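Local coordinates for protein DNA photolyase (Agrobacterium tumefaciens, PDB 4U63) that repairs UV-induced cyclobutane pyrimidine dimers in DNA with light, using a flavin cofactor (FAD) and a methenyltetrahydrofolate antenna, at residues 149-154 against 300-305; 165-169 against 410-414; 313-318 against 400-404. All blocks are in the same frame, centred on the assembly; numbering follows the deposited sequence.

Interaction 1 of 3, residues 149-154 against 300-305. With FAD (flavin-adenine dinucleotide), chain C.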
loop_
_atom_site.group_PDB
_atom_site.type_symbol
_atom_site.label_atom_id
_atom_site.label_comp_id
_atom_site.label_asym_id
_atom_site.label_seq_id
_atom_site.Cartn_x
_atom_site.Cartn_y
_atom_site.Cartn_z
ATOM N N GLN A 149 6.768 4.687 11.159
ATOM C CA GLN A 149 5.960 4.452 9.968
ATOM C C GLN A 149 6.189 5.526 8.898
ATOM O O GLN A 149 6.174 5.221 7.704
ATOM C CB GLN A 149 4.468 4.393 10.323
ATOM C CG GLN A 149 3.566 4.077 9.127
ATOM C CD GLN A 149 2.092 4.129 9.464
ATOM O OE1 GLN A 149 1.708 4.657 10.479
ATOM N NE2 GLN A 149 1.262 3.580 8.588
ATOM N N LEU A 150 6.386 6.774 9.343
ATOM C CA LEU A 150 6.575 7.916 8.465
ATOM C C LEU A 150 7.860 8.682 8.772
ATOM O O LEU A 150 8.309 8.751 9.913
ATOM C CB LEU A 150 5.391 8.887 8.628
ATOM C CG LEU A 150 3.985 8.356 8.328
ATOM C CD1 LEU A 150 2.934 9.403 8.660
ATOM C CD2 LEU A 150 3.864 7.924 6.877
ATOM N N LEU A 151 8.423 9.278 7.736
ATOM C CA LEU A 151 9.556 10.194 7.855
ATOM C C LEU A 151 9.191 11.485 8.566
ATOM O O LEU A 151 10.043 12.089 9.229
ATOM C CB LEU A 151 10.092 10.545 6.468
ATOM C CG LEU A 151 10.671 9.402 5.640
ATOM C CD1 LEU A 151 11.009 9.892 4.246
ATOM C CD2 LEU A 151 11.891 8.833 6.333
ATOM N N HIS A 152 7.941 11.917 8.430
ATOM C CA HIS A 152 7.490 13.184 9.050
ATOM C C HIS A 152 6.369 12.908 10.035
ATOM O O HIS A 152 5.784 11.825 10.037
ATOM C CB HIS A 152 7.062 14.196 7.970
ATOM C CG HIS A 152 5.616 14.117 7.588
ATOM N ND1 HIS A 152 5.102 13.089 6.835
ATOM C CD2 HIS A 152 4.575 14.946 7.850
ATOM C CE1 HIS A 152 3.810 13.274 6.653
ATOM N NE2 HIS A 152 3.464 14.394 7.257
ATOM N N GLU A 153 6.078 13.907 10.865
ATOM C CA GLU A 153 5.013 13.839 11.846
ATOM C C GLU A 153 3.855 14.675 11.302
ATOM O O GLU A 153 3.949 15.887 11.294
ATOM C CB GLU A 153 5.498 14.372 13.201
ATOM C CG GLU A 153 6.226 13.343 14.068
ATOM C CD GLU A 153 5.289 12.323 14.740
ATOM O OE1 GLU A 153 4.196 12.704 15.208
ATOM O OE2 GLU A 153 5.645 11.134 14.819
ATOM N N PRO A 154 2.779 14.017 10.808
ATOM C CA PRO A 154 1.737 14.824 10.155
ATOM C C PRO A 154 1.050 15.841 11.053
ATOM O O PRO A 154 0.600 16.855 10.553
ATOM C CB PRO A 154 0.715 13.789 9.649
ATOM C CG PRO A 154 1.085 12.497 10.261
ATOM C CD PRO A 154 2.518 12.566 10.671
ATOM N N ARG A 300 4.214 8.954 -0.681
ATOM C CA ARG A 300 3.586 8.178 0.406
ATOM C C ARG A 300 3.373 9.058 1.649
ATOM O O ARG A 300 2.276 9.090 2.225
ATOM C CB ARG A 300 4.406 6.916 0.730
ATOM C CG ARG A 300 3.950 6.148 1.969
ATOM C CD ARG A 300 4.695 4.825 2.108
ATOM N NE ARG A 300 4.371 4.135 3.361
ATOM C CZ ARG A 300 4.938 4.362 4.546
ATOM N NH1 ARG A 300 5.914 5.269 4.697
ATOM N NH2 ARG A 300 4.539 3.665 5.603
ATOM N N GLU A 301 4.420 9.793 2.031
ATOM C CA GLU A 301 4.333 10.746 3.149
ATOM C C GLU A 301 3.197 11.733 2.953
ATOM O O GLU A 301 2.408 11.996 3.874
ATOM C CB GLU A 301 5.641 11.521 3.296
ATOM C CG GLU A 301 6.848 10.657 3.637
ATOM C CD GLU A 301 6.816 10.127 5.054
ATOM O OE1 GLU A 301 6.426 10.876 5.995
ATOM O OE2 GLU A 301 7.198 8.951 5.234
ATOM N N PHE A 302 3.124 12.291 1.745
ATOM C CA PHE A 302 2.132 13.304 1.439
ATOM C C PHE A 302 0.718 12.735 1.536
ATOM O O PHE A 302 -0.187 13.402 2.042
ATOM C CB PHE A 302 2.401 13.885 0.052
ATOM C CG PHE A 302 1.553 15.070 -0.295
ATOM C CD1 PHE A 302 1.475 16.173 0.558
ATOM C CD2 PHE A 302 0.851 15.116 -1.514
ATOM C CE1 PHE A 302 0.691 17.278 0.225
ATOM C CE2 PHE A 302 0.083 16.221 -1.847
ATOM C CZ PHE A 302 -0.000 17.306 -0.973
ATOM N N CYS A 303 0.525 11.504 1.057
ATOM C CA CYS A 303 -0.789 10.853 1.171
ATOM C C CYS A 303 -1.228 10.740 2.637
ATOM O O CYS A 303 -2.398 11.002 2.968
ATOM C CB CYS A 303 -0.778 9.483 0.493
ATOM S SG CYS A 303 -0.642 9.570 -1.310
ATOM N N TYR A 304 -0.291 10.363 3.514
ATOM C CA TYR A 304 -0.571 10.296 4.954
ATOM C C TYR A 304 -0.838 11.686 5.555
ATOM O O TYR A 304 -1.671 11.823 6.449
ATOM C CB TYR A 304 0.539 9.552 5.708
ATOM C CG TYR A 304 0.325 8.058 5.718
ATOM C CD1 TYR A 304 -0.429 7.459 6.717
ATOM C CD2 TYR A 304 0.854 7.244 4.721
ATOM C CE1 TYR A 304 -0.648 6.098 6.731
ATOM C CE2 TYR A 304 0.637 5.877 4.733
ATOM C CZ TYR A 304 -0.108 5.314 5.746
ATOM O OH TYR A 304 -0.345 3.973 5.786
ATOM N N HIS A 305 -0.134 12.703 5.057
ATOM C CA HIS A 305 -0.379 14.092 5.484
ATOM C C HIS A 305 -1.816 14.504 5.191
ATOM O O HIS A 305 -2.514 15.075 6.044
ATOM C CB HIS A 305 0.601 15.032 4.775
ATOM C CG HIS A 305 0.706 16.369 5.407
ATOM N ND1 HIS A 305 1.436 16.596 6.549
ATOM C CD2 HIS A 305 0.163 17.554 5.066
ATOM C CE1 HIS A 305 1.336 17.864 6.891
ATOM N NE2 HIS A 305 0.580 18.468 6.000
HETATM P PA FAD C . 8.274 2.750 -6.648
HETATM O O1A FAD C . 8.193 3.493 -7.943
HETATM O O2A FAD C . 9.440 1.850 -6.407
HETATM O O5B FAD C . 8.115 3.849 -5.488
HETATM C C5B FAD C . 8.656 3.657 -4.176
HETATM C C4B FAD C . 7.598 3.833 -3.097
HETATM O O4B FAD C . 7.037 5.144 -3.129
HETATM C C3B FAD C . 6.423 2.894 -3.242
HETATM O O3B FAD C . 6.718 1.577 -2.747
HETATM C C2B FAD C . 5.348 3.621 -2.464
HETATM O O2B FAD C . 5.464 3.387 -1.059
HETATM C C1B FAD C . 5.654 5.070 -2.748
HETATM N N9A FAD C . 4.862 5.648 -3.857
HETATM C C8A FAD C . 5.219 5.679 -5.153
HETATM N N7A FAD C . 4.289 6.307 -5.901
HETATM C C5A FAD C . 3.309 6.713 -5.066
HETATM C C6A FAD C . 2.037 7.424 -5.222
HETATM N N6A FAD C . 1.636 7.839 -6.440
HETATM N N1A FAD C . 1.304 7.632 -4.104
HETATM C C2A FAD C . 1.709 7.202 -2.887
HETATM N N3A FAD C . 2.870 6.545 -2.685
HETATM C C4A FAD C . 3.688 6.278 -3.722
HETATM N N1 FAD C . 0.319 2.932 -3.351
HETATM C C2 FAD C . 0.277 2.203 -2.215
HETATM O O2 FAD C . 1.349 2.065 -1.583
HETATM N N3 FAD C . -0.873 1.642 -1.763
HETATM C C4 FAD C . -2.051 1.781 -2.423
HETATM O O4 FAD C . -3.118 1.272 -1.992
HETATM C C4X FAD C . -2.073 2.557 -3.680
HETATM N N5 FAD C . -3.200 2.733 -4.431
HETATM C C5X FAD C . -3.173 3.482 -5.572
HETATM C C6 FAD C . -4.323 3.688 -6.322
HETATM C C7 FAD C . -4.303 4.441 -7.499
HETATM C C7M FAD C . -5.566 4.652 -8.303
HETATM C C8 FAD C . -3.032 5.033 -7.970
HETATM C C8M FAD C . -2.950 5.863 -9.233
HETATM C C9 FAD C . -1.893 4.833 -7.237
HETATM C C9A FAD C . -1.891 4.088 -6.054
HETATM N N10 FAD C . -0.698 3.880 -5.301
HETATM C C10 FAD C . -0.774 3.130 -4.114
HETATM C "C1'" FAD C . 0.582 4.496 -5.671
HETATM C "C2'" FAD C . 1.556 3.749 -6.557
HETATM O "O2'" FAD C . 0.888 3.343 -7.757
HETATM C "C3'" FAD C . 2.189 2.569 -5.847
HETATM O "O3'" FAD C . 2.793 2.978 -4.623
HETATM C "C4'" FAD C . 3.244 1.949 -6.762
HETATM O "O4'" FAD C . 2.596 1.348 -7.881
HETATM C "C5'" FAD C . 4.032 0.908 -5.993
HETATM O "O5'" FAD C . 5.036 0.285 -6.808
HETATM P P FAD C . 6.572 0.384 -6.348
HETATM O O1P FAD C . 7.390 -0.405 -7.309
HETATM O O2P FAD C . 6.710 -0.002 -4.902
HETATM O O3P FAD C . 6.865 1.956 -6.507
HETATM O O HOH W 1 2.243 2.202 6.043
#

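Interaction 2 of 3, residues 165-169 against 410-414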
loop_
_atom_site.group_PDB
_atom_site.type_symbol
_atom_site.label_atom_id
_atom_site.label_comp_id
_atom_site.label_asym_id
_atom_site.label_seq_id
_atom_site.Cartn_x
_atom_site.Cartn_y
_atom_site.Cartn_z
ATOM N N TYR A 165 0.243 21.229 4.662
ATOM C CA TYR A 165 0.589 21.128 3.259
ATOM C C TYR A 165 -0.590 20.584 2.438
ATOM O O TYR A 165 -1.093 19.495 2.705
ATOM C CB TYR A 165 1.831 20.254 3.071
ATOM C CG TYR A 165 3.096 20.959 3.500
ATOM C CD1 TYR A 165 3.774 21.790 2.621
ATOM C CD2 TYR A 165 3.605 20.814 4.783
ATOM C CE1 TYR A 165 4.929 22.451 2.995
ATOM C CE2 TYR A 165 4.771 21.479 5.170
ATOM C CZ TYR A 165 5.417 22.297 4.271
ATOM O OH TYR A 165 6.562 22.962 4.628
ATOM N N ARG A 166 -1.016 21.370 1.449
ATOM C CA ARG A 166 -2.078 21.001 0.514
ATOM C C ARG A 166 -1.543 20.639 -0.864
ATOM O O ARG A 166 -2.295 20.115 -1.681
ATOM C CB ARG A 166 -3.062 22.168 0.309
ATOM C CG ARG A 166 -3.528 22.888 1.561
ATOM C CD ARG A 166 -4.112 21.927 2.562
ATOM N NE ARG A 166 -4.990 22.604 3.519
ATOM C CZ ARG A 166 -5.855 21.973 4.310
ATOM N NH1 ARG A 166 -5.973 20.650 4.266
ATOM N NH2 ARG A 166 -6.622 22.662 5.143
ATOM N N VAL A 167 -0.261 20.936 -1.113
ATOM C CA VAL A 167 0.368 20.831 -2.441
ATOM C C VAL A 167 1.690 20.070 -2.318
ATOM O O VAL A 167 2.481 20.319 -1.402
ATOM C CB VAL A 167 0.642 22.241 -3.030
ATOM C CG1 VAL A 167 1.153 22.157 -4.468
ATOM C CG2 VAL A 167 -0.623 23.095 -2.976
ATOM N N TYR A 168 1.942 19.154 -3.255
ATOM C CA TYR A 168 3.098 18.261 -3.147
ATOM C C TYR A 168 4.457 18.957 -3.156
ATOM O O TYR A 168 5.260 18.719 -2.280
ATOM C CB TYR A 168 3.078 17.205 -4.238
ATOM C CG TYR A 168 4.310 16.325 -4.191
ATOM C CD1 TYR A 168 4.402 15.272 -3.293
ATOM C CD2 TYR A 168 5.406 16.585 -5.013
ATOM C CE1 TYR A 168 5.541 14.466 -3.243
ATOM C CE2 TYR A 168 6.538 15.796 -4.963
ATOM C CZ TYR A 168 6.603 14.745 -4.070
ATOM O OH TYR A 168 7.722 13.957 -4.023
ATOM N N THR A 169 4.715 19.798 -4.144
ATOM C CA THR A 169 6.072 20.314 -4.325
ATOM C C THR A 169 6.637 21.020 -3.069
ATOM O O THR A 169 7.739 20.710 -2.660
ATOM C CB THR A 169 6.190 21.151 -5.608
ATOM O OG1 THR A 169 5.996 20.285 -6.733
ATOM C CG2 THR A 169 7.570 21.791 -5.720
ATOM N N GLY A 410 -8.391 18.072 -5.292
ATOM C CA GLY A 410 -7.071 18.346 -4.734
ATOM C C GLY A 410 -6.224 19.239 -5.618
ATOM O O GLY A 410 -6.386 19.264 -6.837
ATOM N N ALA A 411 -5.290 19.951 -4.999
ATOM C CA ALA A 411 -4.399 20.853 -5.726
ATOM C C ALA A 411 -3.551 20.139 -6.754
ATOM O O ALA A 411 -3.214 20.718 -7.786
ATOM C CB ALA A 411 -3.500 21.620 -4.762
ATOM N N ASP A 412 -3.213 18.885 -6.478
ATOM C CA ASP A 412 -2.407 18.074 -7.395
ATOM C C ASP A 412 -3.243 17.205 -8.341
ATOM O O ASP A 412 -2.687 16.396 -9.108
ATOM C CB ASP A 412 -1.425 17.222 -6.585
ATOM C CG ASP A 412 -0.365 18.072 -5.899
ATOM O OD1 ASP A 412 0.505 18.610 -6.608
ATOM O OD2 ASP A 412 -0.398 18.211 -4.661
ATOM N N ALA A 413 -4.565 17.380 -8.302
ATOM C CA ALA A 413 -5.463 16.645 -9.178
ATOM C C ALA A 413 -5.385 17.182 -10.589
ATOM O O ALA A 413 -5.220 18.379 -10.801
ATOM C CB ALA A 413 -6.897 16.737 -8.684
ATOM N N SER A 414 -5.514 16.280 -11.551
ATOM C CA SER A 414 -5.721 16.660 -12.925
ATOM C C SER A 414 -7.179 17.144 -12.998
ATOM O O SER A 414 -8.059 16.500 -12.419
ATOM C CB SER A 414 -5.508 15.463 -13.851
ATOM O OG SER A 414 -5.715 15.819 -15.205
HETATM O O HOH W 2 -2.892 17.771 -3.652
HETATM O O HOH W 3 -5.053 19.550 -2.022
HETATM O O HOH W 4 2.929 19.873 -6.544
#

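Interaction 3 of 3, residues 313-318 against 400-404. With FAD (flavin-adenine dinucleotide), chain C.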
loop_
_atom_site.group_PDB
_atom_site.type_symbol
_atom_site.label_atom_id
_atom_site.label_comp_id
_atom_site.label_asym_id
_atom_site.label_seq_id
_atom_site.Cartn_x
_atom_site.Cartn_y
_atom_site.Cartn_z
ATOM N N LEU A 313 -10.957 11.005 3.691
ATOM C CA LEU A 313 -10.351 10.898 2.346
ATOM C C LEU A 313 -10.834 9.702 1.516
ATOM O O LEU A 313 -10.949 9.799 0.291
ATOM C CB LEU A 313 -8.818 10.858 2.461
ATOM C CG LEU A 313 -7.981 11.031 1.202
ATOM C CD1 LEU A 313 -8.150 12.422 0.608
ATOM C CD2 LEU A 313 -6.513 10.755 1.513
ATOM N N GLY A 314 -11.123 8.585 2.171
ATOM C CA GLY A 314 -11.622 7.406 1.454
ATOM C C GLY A 314 -13.117 7.340 1.177
ATOM O O GLY A 314 -13.561 6.444 0.454
ATOM N N GLU A 315 -13.896 8.269 1.741
ATOM C CA GLU A 315 -15.369 8.240 1.622
ATOM C C GLU A 315 -16.045 9.545 1.168
ATOM O O GLU A 315 -17.127 9.490 0.578
ATOM C CB GLU A 315 -15.984 7.786 2.951
ATOM C CG GLU A 315 -17.507 7.825 2.984
ATOM C CD GLU A 315 -18.153 7.095 1.819
ATOM O OE1 GLU A 315 -17.714 5.972 1.479
ATOM O OE2 GLU A 315 -19.113 7.650 1.244
ATOM N N LYS A 316 -15.441 10.703 1.441
ATOM C CA LYS A 316 -16.025 11.991 1.029
ATOM C C LYS A 316 -15.112 12.720 0.058
ATOM O O LYS A 316 -13.890 12.642 0.177
ATOM C CB LYS A 316 -16.286 12.884 2.244
ATOM C CG LYS A 316 -17.352 12.362 3.195
ATOM C CD LYS A 316 -17.815 13.478 4.124
ATOM C CE LYS A 316 -18.891 13.007 5.086
ATOM N NZ LYS A 316 -19.134 14.009 6.162
ATOM N N ASN A 317 -15.706 13.426 -0.903
ATOM C CA ASN A 317 -14.925 14.209 -1.851
ATOM C C ASN A 317 -14.137 15.286 -1.110
ATOM O O ASN A 317 -14.691 16.016 -0.273
ATOM C CB ASN A 317 -15.809 14.885 -2.899
ATOM C CG ASN A 317 -16.564 13.890 -3.770
ATOM O OD1 ASN A 317 -15.969 12.985 -4.340
ATOM N ND2 ASN A 317 -17.864 14.056 -3.873
ATOM N N TRP A 318 -12.851 15.393 -1.418
ATOM C CA TRP A 318 -12.048 16.510 -0.901
ATOM C C TRP A 318 -12.663 17.854 -1.344
ATOM O O TRP A 318 -12.752 18.805 -0.555
ATOM C CB TRP A 318 -10.602 16.378 -1.372
ATOM C CG TRP A 318 -9.697 17.487 -0.951
ATOM C CD1 TRP A 318 -9.645 18.754 -1.468
ATOM C CD2 TRP A 318 -8.692 17.423 0.054
ATOM N NE1 TRP A 318 -8.677 19.489 -0.828
ATOM C CE2 TRP A 318 -8.077 18.698 0.113
ATOM C CE3 TRP A 318 -8.258 16.421 0.928
ATOM C CZ2 TRP A 318 -7.041 18.990 1.006
ATOM C CZ3 TRP A 318 -7.219 16.713 1.825
ATOM C CH2 TRP A 318 -6.627 17.992 1.854
ATOM N N ALA A 400 -6.820 5.972 -1.231
ATOM C CA ALA A 400 -7.798 7.066 -1.222
ATOM C C ALA A 400 -7.284 8.334 -1.898
ATOM O O ALA A 400 -7.965 8.922 -2.733
ATOM C CB ALA A 400 -8.224 7.389 0.207
ATOM N N ALA A 401 -6.072 8.747 -1.529
ATOM C CA ALA A 401 -5.500 9.985 -2.079
ATOM C C ALA A 401 -5.375 9.917 -3.592
ATOM O O ALA A 401 -5.746 10.842 -4.300
ATOM C CB ALA A 401 -4.146 10.271 -1.465
ATOM N N ASN A 402 -4.823 8.811 -4.094
ATOM C CA ASN A 402 -4.625 8.681 -5.535
ATOM C C ASN A 402 -5.933 8.615 -6.315
ATOM O O ASN A 402 -6.052 9.235 -7.358
ATOM C CB ASN A 402 -3.698 7.501 -5.860
ATOM C CG ASN A 402 -2.234 7.840 -5.627
ATOM O OD1 ASN A 402 -1.603 8.465 -6.477
ATOM N ND2 ASN A 402 -1.695 7.447 -4.485
ATOM N N TRP A 403 -6.916 7.885 -5.802
ATOM C CA TRP A 403 -8.251 7.888 -6.420
ATOM C C TRP A 403 -8.848 9.302 -6.487
ATOM O O TRP A 403 -9.387 9.704 -7.527
ATOM C CB TRP A 403 -9.198 6.924 -5.701
ATOM C CG TRP A 403 -9.000 5.501 -6.144
ATOM C CD1 TRP A 403 -8.261 4.544 -5.526
ATOM C CD2 TRP A 403 -9.543 4.903 -7.319
ATOM N NE1 TRP A 403 -8.306 3.365 -6.250
ATOM C CE2 TRP A 403 -9.084 3.566 -7.361
ATOM C CE3 TRP A 403 -10.369 5.374 -8.355
ATOM C CZ2 TRP A 403 -9.439 2.694 -8.380
ATOM C CZ3 TRP A 403 -10.718 4.517 -9.370
ATOM C CH2 TRP A 403 -10.249 3.182 -9.381
ATOM N N GLN A 404 -8.732 10.064 -5.400
ATOM C CA GLN A 404 -9.248 11.441 -5.395
ATOM C C GLN A 404 -8.549 12.345 -6.419
ATOM O O GLN A 404 -9.206 13.161 -7.071
ATOM C CB GLN A 404 -9.199 12.057 -3.994
ATOM C CG GLN A 404 -10.188 11.405 -3.032
ATOM C CD GLN A 404 -11.188 12.382 -2.407
ATOM O OE1 GLN A 404 -11.622 13.339 -3.037
ATOM N NE2 GLN A 404 -11.564 12.119 -1.176
HETATM P PA FAD C . 8.274 2.750 -6.648
HETATM O O1A FAD C . 8.193 3.493 -7.943
HETATM O O2A FAD C . 9.440 1.850 -6.407
HETATM O O5B FAD C . 8.115 3.849 -5.488
HETATM C C5B FAD C . 8.656 3.657 -4.176
HETATM C C4B FAD C . 7.598 3.833 -3.097
HETATM O O4B FAD C . 7.037 5.144 -3.129
HETATM C C3B FAD C . 6.423 2.894 -3.242
HETATM O O3B FAD C . 6.718 1.577 -2.747
HETATM C C2B FAD C . 5.348 3.621 -2.464
HETATM O O2B FAD C . 5.464 3.387 -1.059
HETATM C C1B FAD C . 5.654 5.070 -2.748
HETATM N N9A FAD C . 4.862 5.648 -3.857
HETATM C C8A FAD C . 5.219 5.679 -5.153
HETATM N N7A FAD C . 4.289 6.307 -5.901
HETATM C C5A FAD C . 3.309 6.713 -5.066
HETATM C C6A FAD C . 2.037 7.424 -5.222
HETATM N N6A FAD C . 1.636 7.839 -6.440
HETATM N N1A FAD C . 1.304 7.632 -4.104
HETATM C C2A FAD C . 1.709 7.202 -2.887
HETATM N N3A FAD C . 2.870 6.545 -2.685
HETATM C C4A FAD C . 3.688 6.278 -3.722
HETATM N N1 FAD C . 0.319 2.932 -3.351
HETATM C C2 FAD C . 0.277 2.203 -2.215
HETATM O O2 FAD C . 1.349 2.065 -1.583
HETATM N N3 FAD C . -0.873 1.642 -1.763
HETATM C C4 FAD C . -2.051 1.781 -2.423
HETATM O O4 FAD C . -3.118 1.272 -1.992
HETATM C C4X FAD C . -2.073 2.557 -3.680
HETATM N N5 FAD C . -3.200 2.733 -4.431
HETATM C C5X FAD C . -3.173 3.482 -5.572
HETATM C C6 FAD C . -4.323 3.688 -6.322
HETATM C C7 FAD C . -4.303 4.441 -7.499
HETATM C C7M FAD C . -5.566 4.652 -8.303
HETATM C C8 FAD C . -3.032 5.033 -7.970
HETATM C C8M FAD C . -2.950 5.863 -9.233
HETATM C C9 FAD C . -1.893 4.833 -7.237
HETATM C C9A FAD C . -1.891 4.088 -6.054
HETATM N N10 FAD C . -0.698 3.880 -5.301
HETATM C C10 FAD C . -0.774 3.130 -4.114
HETATM C "C1'" FAD C . 0.582 4.496 -5.671
HETATM C "C2'" FAD C . 1.556 3.749 -6.557
HETATM O "O2'" FAD C . 0.888 3.343 -7.757
HETATM C "C3'" FAD C . 2.189 2.569 -5.847
HETATM O "O3'" FAD C . 2.793 2.978 -4.623
HETATM C "C4'" FAD C . 3.244 1.949 -6.762
HETATM O "O4'" FAD C . 2.596 1.348 -7.881
HETATM C "C5'" FAD C . 4.032 0.908 -5.993
HETATM O "O5'" FAD C . 5.036 0.285 -6.808
HETATM P P FAD C . 6.572 0.384 -6.348
HETATM O O1P FAD C . 7.390 -0.405 -7.309
HETATM O O2P FAD C . 6.710 -0.002 -4.902
HETATM O O3P FAD C . 6.865 1.956 -6.507
HETATM O O HOH W 5 -12.855 13.484 -5.642
#

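Interaction 1 of 3, residues 149-154 against 300-305
Glu-301 turns its carboxylate into the loop 149-154, and this is the dense end of the contact. OE1 takes two donors of the same residue: the ring ND1 of His-152 at 2.7 Å, nearly straight at 173° and on the anti lone pair, and the backbone N of His-152 at 3.1 Å, from above the carboxylate plane. OE2 receives the backbone N of Leu-151 at 2.8 Å on its syn side. A bend at chi2 (-71°) swings the carboxylate back to meet these N-H groups. On its far edge the His-152 ring is held by His-305, NE2 lying 3.1 Å from ND1 of His-305 in a hydrogen bond whose donor may be either. The loop follows the last strand of the N-terminal alpha/beta domain and helix 287-309 belongs to the FAD-binding domain, so the bonds tie the two together. CD2 of Leu-150 makes an off-centre CH-pi contact with the Tyr-304 ring, 4.1 Å from its centroid. Toward Gln-149 the fit is looser. Arg-300 still grips O of Gln-149 end-on, with NH1 at 3.0 Å and NH2 at 3.1 Å, but in the conformer described NE2 of Gln-149 reaches NH2 of Arg-300 through a water and OE1 of Gln-149 accepts from N of Tyr-121.

Interaction 2 of 3, residues 165-169 against 410-414
This is a small, water-lined surface contact in which the beta turn after helix 398-407 meets the start of helix 168-177, with Asp-412 set against Tyr-168 and Ala-411 against Val-167. The one direct polar bond runs from the backbone N of Tyr-168 to OD2 of Asp-412, 2.9 Å long and rather bent at 142°. The donor comes in on the syn side of the carboxylate, only 15° out of its plane. With chi1 at -68°, CG of Asp-412 stands beside its own backbone N, which lets OD2 and N of Asp-412 share one water: it donates to OD2 at 2.7 Å and accepts from N of Asp-412, while also donating to O of Arg-166. A second water joins that same carbonyl to N of Ala-411. OD1 works through a third water, which donates to it at 2.7 Å and accepts from N of Thr-169. Both carboxylate oxygens thus serve the first turn of the helix, one directly and one through solvent. The apolar share is slight: CG2 of Val-167 touches CB of Ala-411 at 3.7 Å. Inward, the Tyr-168 ring leaves the contact to stack on Trp-299, and its OH bonds to O of Lys-295. Val-167 holds the N-cap position but has no polar side chain; Asp-412, distant in sequence, caps the helix N-terminus instead, accepting one N-H directly and a second through water, probably helped by the helix dipole.

Interaction 3 of 3, residues 313-318 against 400-404
NE2 of Gln-404 is gripped by two backbone carbonyls of the loop 313-318, O of Lys-316 at 2.7 Å and O of Leu-313 at 2.8 Å. The two bonds differ in quality. The one to Leu-313 is fairly straight, at 165°, and its acceptor lies in the amide plane of Gln-404; the one to Lys-316 is bent to 141°, with its acceptor tilted from that plane. On the other side of the amide, OE1 receives the backbone N of Trp-318 at 2.9 Å in an almost linear bond, and a water donates to it as well. Both amide ends are therefore engaged, which fixes the flip of the group. A bend at chi2 (-122°), off the usual staggered positions, turns the amide to face the loop. Next to the amide the packing is apolar: Leu-313 puts CG 3.8 Å from CB of Ala-400 and CD2 against CB of Ala-401. CB of Ala-400 also abuts CA of Gly-314, at 3.6 Å, so the chains come close where the helix carries only a methyl.

The same helix, 398-407, turns other residues to FAD. Asn-402 reads the adenine with its amide: ND2 donates to N1A of FAD at 3.0 Å, and OD1 accepts from N6A. Its CB and CG lie against the dimethylbenzene part of the isoalloxazine, as suits the folded FAD of photolyases. Trp-403 has the C7M methyl over one face, offset toward the rim. A buried side-chain amide that stands in as partner for three loop backbone groups probably helps fix the shape of the loop, together with the bonds of Asn-317 to Asp-323 and Trp-380, and anchors it to a helix that also carries cofactor contacts.

The three contacts lie near one another, their centres 13 to 16 Å apart. Interactions 1 and 2 both join the N-terminal alpha/beta part of the chain to the FAD-binding part, and along the sequence their segments alternate; interaction 3 lies wholly within the FAD-binding part, opens after interaction 1 has closed and is nested inside the loop closed by interaction 2. Helix 287-309 is common ground: Phe-302 packs on Val-167, Tyr-168 and Asp-412, while Cys-303 touches Ala-401 on helix 398-407. Trp-318 in turn packs against Arg-166. Interactions 1 and 3 both touch FAD, so the domain joint and part of the FAD pocket wall are in direct contact.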